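Long-range contact in chemotaxis response regulator protein-glutamate methylesterase (Thermotoga maritima, PDB 3SFT), which probably removes methyl esters from specific methylglutamate residues of chemoreceptors and deamidates specific glutamines there, as part of chemotaxis signalling: residues Ala52-Ala66 and Gly75-Gly87. Residues are numbered along the deposited sequence; the frame is centred on the assembly and turned at random.
Sequences AMRLDSTSELTVKEA and GFVYIAPGDFHLG
Thr-62, Lys-64 and Ala-66 alternate with Gly-75, Val-77 and Ile-79 in five backbone hydrogen bonds that join strands 62-65 and 76-79 in parallel. The run starts with Thr-62 N to Gly-75 O (3.2 Å) and ends with Ala-66 N to Ile-79 O (2.9 Å), which carries the pairing one residue past the first strand.

On the face bearing Val-63, Val-77 and Ile-79 the packing is mostly aliphatic. The CD1 methyl of Leu-61 meets CG2 of Val-77 at 3.6 Å, the two side chains crossing at about a right angle, while CG2 of Val-63 lies alongside CB of Val-77. Ile-79 turns CG1 anti to its carbonyl carbon (chi1 -54°), and that branch rests against CA and CB of Ala-52 on the helix, with CB to CG1 3.9 Å. Farther along, the extended Glu-65 chain passes CG over CB of Pro-81 (3.8 Å), and its OE1 is hydrogen-bonded to Thr-48 OG1.

On the opposite face, which carries Thr-62, Lys-64, Phe-76 and Tyr-78, Thr-62 runs beside the Phe-76 ring, CG2 to CE1 3.7 Å. Lys-64 CG sits between its backbone N and carbonyl carbon (chi1 65°), near the Tyr-78 ring, and CD nears that of Phe-76. The chain then bends, bringing NZ to Glu-65 O at 2.8 Å and into salt bridges with Glu-67 and Glu-70. Ala-66 CB touches Tyr-78 CB and both methyls of Leu-86.

On the helix side, Asp-56 OD1 accepts a hydrogen bond from Val-63 N (2.9 Å) on its anti side, somewhat out of the carboxylate plane, tying the helix to the strand that follows it. Strand 62-65 forms one edge of the seven-stranded parallel sheet of the CheB catalytic domain, a modified doubly wound fold; helix 48-58 covers its Val-63 face, and strand 76-79 continues the sheet through backbone bonds to strand 37-41.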
loop_
_atom_site.group_PDB
_atom_site.type_symbol
_atom_site.label_atom_id
_atom_site.label_comp_id
_atom_site.label_asym_id
_atom_site.label_seq_id
_atom_site.Cartn_x
_atom_site.Cartn_y
_atom_site.Cartn_z
ATOM N N ALA A 52 2.753 4.960 12.035
ATOM C CA ALA A 52 1.354 5.387 12.107
ATOM C C ALA A 52 1.249 6.744 12.792
ATOM O O ALA A 52 0.617 7.660 12.268
ATOM C CB ALA A 52 0.510 4.347 12.848
ATOM N N MET A 53 1.907 6.879 13.938
ATOM C CA MET A 53 1.892 8.133 14.696
ATOM C C MET A 53 2.522 9.282 13.920
ATOM O O MET A 53 1.992 10.394 13.903
ATOM C CB MET A 53 2.614 7.962 16.034
ATOM C CG MET A 53 1.857 7.124 17.053
ATOM S SD MET A 53 2.730 7.051 18.635
ATOM C CE MET A 53 3.735 5.601 18.393
ATOM N N ARG A 54 3.657 9.001 13.286
ATOM C CA ARG A 54 4.385 9.981 12.483
ATOM C C ARG A 54 3.485 10.593 11.407
ATOM O O ARG A 54 3.398 11.818 11.285
ATOM C CB ARG A 54 5.586 9.299 11.824
ATOM C CG ARG A 54 6.334 10.116 10.772
ATOM C CD ARG A 54 7.015 9.162 9.797
ATOM N NE ARG A 54 7.913 9.821 8.854
ATOM C CZ ARG A 54 9.228 9.629 8.829
ATOM N NH1 ARG A 54 9.797 8.809 9.706
ATOM N NH2 ARG A 54 9.965 10.189 7.880
ATOM N N LEU A 55 2.813 9.735 10.639
ATOM C CA LEU A 55 1.922 10.179 9.567
ATOM C C LEU A 55 0.595 10.773 10.066
ATOM O O LEU A 55 0.055 11.695 9.457
ATOM C CB LEU A 55 1.651 9.031 8.590
ATOM C CG LEU A 55 2.850 8.488 7.803
ATOM C CD1 LEU A 55 2.406 7.303 6.978
ATOM C CD2 LEU A 55 3.442 9.584 6.910
ATOM N N ASP A 56 0.074 10.251 11.171
ATOM C CA ASP A 56 -1.178 10.758 11.722
ATOM C C ASP A 56 -1.020 12.212 12.167
ATOM O O ASP A 56 -1.931 13.019 11.996
ATOM C CB ASP A 56 -1.633 9.898 12.905
ATOM C CG ASP A 56 -3.054 10.215 13.346
ATOM O OD1 ASP A 56 -3.988 10.010 12.545
ATOM O OD2 ASP A 56 -3.236 10.679 14.492
ATOM N N SER A 57 0.162 12.543 12.684
ATOM C CA SER A 57 0.453 13.891 13.169
ATOM C C SER A 57 0.497 14.967 12.095
ATOM O O SER A 57 0.220 16.131 12.369
ATOM C CB SER A 57 1.777 13.910 13.944
ATOM O OG SER A 57 1.674 13.156 15.138
ATOM N N THR A 58 0.833 14.577 10.873
ATOM C CA THR A 58 0.940 15.525 9.773
ATOM C C THR A 58 -0.144 15.396 8.707
ATOM O O THR A 58 -0.130 16.141 7.725
ATOM C CB THR A 58 2.307 15.379 9.077
ATOM O OG1 THR A 58 2.467 14.024 8.639
ATOM C CG2 THR A 58 3.440 15.726 10.037
ATOM N N SER A 59 -1.096 14.484 8.904
ATOM C CA SER A 59 -2.151 14.263 7.907
ATOM C C SER A 59 -3.575 14.578 8.365
ATOM O O SER A 59 -3.877 14.576 9.560
ATOM C CB SER A 59 -2.116 12.804 7.423
ATOM O OG SER A 59 -0.808 12.406 7.054
ATOM N N GLU A 60 -4.448 14.841 7.396
ATOM C CA GLU A 60 -5.853 15.107 7.679
ATOM C C GLU A 60 -6.575 13.772 7.822
ATOM O O GLU A 60 -7.548 13.661 8.567
ATOM C CB GLU A 60 -6.489 15.955 6.576
ATOM C CG GLU A 60 -6.136 17.432 6.666
ATOM C CD GLU A 60 -6.499 18.035 8.020
ATOM O OE1 GLU A 60 -7.708 18.159 8.320
ATOM O OE2 GLU A 60 -5.572 18.376 8.791
ATOM N N LEU A 61 -6.083 12.763 7.106
ATOM C CA LEU A 61 -6.643 11.415 7.168
ATOM C C LEU A 61 -6.239 10.804 8.505
ATOM O O LEU A 61 -5.223 11.184 9.084
ATOM C CB LEU A 61 -6.085 10.542 6.032
ATOM C CG LEU A 61 -6.499 10.840 4.587
ATOM C CD1 LEU A 61 -5.599 10.089 3.622
ATOM C CD2 LEU A 61 -7.961 10.457 4.368
ATOM N N THR A 62 -7.033 9.864 9.000
ATOM C CA THR A 62 -6.715 9.210 10.261
ATOM C C THR A 62 -5.802 8.021 9.985
ATOM O O THR A 62 -6.199 7.063 9.316
ATOM C CB THR A 62 -7.988 8.734 10.990
ATOM O OG1 THR A 62 -8.838 9.861 11.239
ATOM C CG2 THR A 62 -7.629 8.073 12.321
ATOM N N VAL A 63 -4.570 8.101 10.481
ATOM C CA VAL A 63 -3.591 7.042 10.279
ATOM C C VAL A 63 -3.445 6.191 11.528
ATOM O O VAL A 63 -3.155 6.699 12.613
ATOM C CB VAL A 63 -2.209 7.608 9.885
ATOM C CG1 VAL A 63 -1.256 6.475 9.540
ATOM C CG2 VAL A 63 -2.344 8.577 8.710
ATOM N N LYS A 64 -3.616 4.885 11.361
ATOM C CA LYS A 64 -3.516 3.960 12.476
ATOM C C LYS A 64 -3.013 2.620 11.987
ATOM O O LYS A 64 -2.918 2.378 10.786
ATOM C CB LYS A 64 -4.891 3.769 13.135
ATOM C CG LYS A 64 -5.934 3.099 12.228
ATOM C CD LYS A 64 -7.318 3.040 12.876
ATOM C CE LYS A 64 -7.342 2.120 14.076
ATOM N NZ LYS A 64 -7.045 0.717 13.687
ATOM N N GLU A 65 -2.712 1.746 12.936
ATOM C CA GLU A 65 -2.242 0.409 12.641
ATOM C C GLU A 65 -3.478 -0.437 12.314
ATOM O O GLU A 65 -4.530 -0.263 12.933
ATOM C CB GLU A 65 -1.523 -0.140 13.874
ATOM C CG GLU A 65 -0.489 -1.211 13.586
ATOM C CD GLU A 65 0.532 -1.363 14.708
ATOM O OE1 GLU A 65 1.740 -1.444 14.398
ATOM O OE2 GLU A 65 0.130 -1.399 15.894
ATOM N N ALA A 66 -3.378 -1.301 11.304
ATOM C CA ALA A 66 -4.500 -2.161 10.937
ATOM C C ALA A 66 -4.700 -3.192 12.037
ATOM O O ALA A 66 -3.728 -3.716 12.578
ATOM C CB ALA A 66 -4.231 -2.861 9.611
ATOM N N GLY A 75 -11.162 7.325 4.378
ATOM C CA GLY A 75 -10.803 8.355 5.336
ATOM C C GLY A 75 -9.733 7.877 6.308
ATOM O O GLY A 75 -9.312 8.623 7.184
ATOM N N PHE A 76 -9.307 6.625 6.159
ATOM C CA PHE A 76 -8.280 6.038 7.017
ATOM C C PHE A 76 -7.091 5.519 6.211
ATOM O O PHE A 76 -7.222 5.157 5.038
ATOM C CB PHE A 76 -8.845 4.858 7.811
ATOM C CG PHE A 76 -9.831 5.242 8.876
ATOM C CD1 PHE A 76 -9.415 5.400 10.196
ATOM C CD2 PHE A 76 -11.181 5.413 8.572
ATOM C CE1 PHE A 76 -10.328 5.722 11.203
ATOM C CE2 PHE A 76 -12.107 5.736 9.571
ATOM C CZ PHE A 76 -11.678 5.890 10.889
ATOM N N VAL A 77 -5.932 5.483 6.864
ATOM C CA VAL A 77 -4.701 4.974 6.285
ATOM C C VAL A 77 -4.243 3.933 7.305
ATOM O O VAL A 77 -3.988 4.256 8.469
ATOM C CB VAL A 77 -3.643 6.092 6.113
ATOM C CG1 VAL A 77 -2.345 5.519 5.536
ATOM C CG2 VAL A 77 -4.181 7.175 5.188
ATOM N N TYR A 78 -4.235 2.671 6.889
ATOM C CA TYR A 78 -3.859 1.574 7.773
ATOM C C TYR A 78 -2.438 1.059 7.545
ATOM O O TYR A 78 -2.083 0.681 6.432
ATOM C CB TYR A 78 -4.845 0.418 7.614
ATOM C CG TYR A 78 -6.303 0.802 7.762
ATOM C CD1 TYR A 78 -6.917 0.818 9.015
ATOM C CD2 TYR A 78 -7.073 1.129 6.645
ATOM C CE1 TYR A 78 -8.261 1.151 9.153
ATOM C CE2 TYR A 78 -8.419 1.462 6.771
ATOM C CZ TYR A 78 -9.006 1.471 8.028
ATOM O OH TYR A 78 -10.331 1.796 8.162
ATOM N N ILE A 79 -1.639 1.043 8.609
ATOM C CA ILE A 79 -0.263 0.561 8.542
ATOM C C ILE A 79 -0.266 -0.903 8.988
ATOM O O ILE A 79 -0.781 -1.225 10.062
ATOM C CB ILE A 79 0.672 1.358 9.497
ATOM C CG1 ILE A 79 0.582 2.867 9.229
ATOM C CG2 ILE A 79 2.093 0.863 9.376
ATOM C CD1 ILE A 79 0.797 3.281 7.778
ATOM N N ALA A 80 0.288 -1.790 8.165
ATOM C CA ALA A 80 0.329 -3.209 8.514
ATOM C C ALA A 80 1.228 -3.451 9.735
ATOM O O ALA A 80 2.353 -2.965 9.784
ATOM C CB ALA A 80 0.814 -4.032 7.322
ATOM N N PRO A 81 0.717 -4.155 10.760
ATOM C CA PRO A 81 1.497 -4.441 11.967
ATOM C C PRO A 81 2.519 -5.550 11.705
ATOM O O PRO A 81 2.371 -6.324 10.752
ATOM C CB PRO A 81 0.424 -4.889 12.959
ATOM C CG PRO A 81 -0.544 -5.605 12.085
ATOM C CD PRO A 81 -0.660 -4.669 10.896
ATOM N N GLY A 82 3.543 -5.633 12.553
ATOM C CA GLY A 82 4.574 -6.643 12.383
ATOM C C GLY A 82 4.169 -8.063 12.744
ATOM O O GLY A 82 3.111 -8.288 13.328
ATOM N N ASP A 83 5.006 -9.020 12.343
ATOM C CA ASP A 83 4.808 -10.448 12.608
ATOM C C ASP A 83 3.715 -11.162 11.810
ATOM O O ASP A 83 3.647 -12.393 11.823
ATOM C CB ASP A 83 4.583 -10.690 14.107
ATOM C CG ASP A 83 5.775 -10.280 14.956
ATOM O OD1 ASP A 83 6.910 -10.691 14.620
ATOM O OD2 ASP A 83 5.571 -9.556 15.959
ATOM N N PHE A 84 2.866 -10.406 11.118
ATOM C CA PHE A 84 1.774 -11.001 10.341
ATOM C C PHE A 84 1.656 -10.417 8.937
ATOM O O PHE A 84 2.076 -9.289 8.683
ATOM C CB PHE A 84 0.416 -10.751 11.018
ATOM C CG PHE A 84 0.296 -11.289 12.417
ATOM C CD1 PHE A 84 -0.122 -12.595 12.643
ATOM C CD2 PHE A 84 0.521 -10.460 13.515
ATOM C CE1 PHE A 84 -0.322 -13.068 13.947
ATOM C CE2 PHE A 84 0.327 -10.923 14.818
ATOM C CZ PHE A 84 -0.095 -12.226 15.035
ATOM N N HIS A 85 1.095 -11.208 8.027
ATOM C CA HIS A 85 0.820 -10.752 6.667
ATOM C C HIS A 85 -0.575 -10.161 6.838
ATOM O O HIS A 85 -1.404 -10.728 7.557
ATOM C CB HIS A 85 0.748 -11.921 5.685
ATOM C CG HIS A 85 2.085 -12.431 5.248
ATOM N ND1 HIS A 85 3.066 -11.607 4.747
ATOM C CD2 HIS A 85 2.596 -13.684 5.224
ATOM C CE1 HIS A 85 4.128 -12.329 4.434
ATOM N NE2 HIS A 85 3.869 -13.591 4.714
ATOM N N LEU A 86 -0.811 -8.995 6.251
ATOM C CA LEU A 86 -2.109 -8.344 6.366
ATOM C C LEU A 86 -3.051 -8.742 5.232
ATOM O O LEU A 86 -2.858 -8.351 4.078
ATOM C CB LEU A 86 -1.933 -6.827 6.396
ATOM C CG LEU A 86 -3.207 -6.003 6.572
ATOM C CD1 LEU A 86 -3.852 -6.325 7.915
ATOM C CD2 LEU A 86 -2.870 -4.520 6.481
ATOM N N GLY A 87 -4.074 -9.523 5.566
ATOM C CA GLY A 87 -5.029 -9.942 4.563
ATOM C C GLY A 87 -6.276 -9.087 4.562
ATOM O O GLY A 87 -6.464 -8.246 5.441
#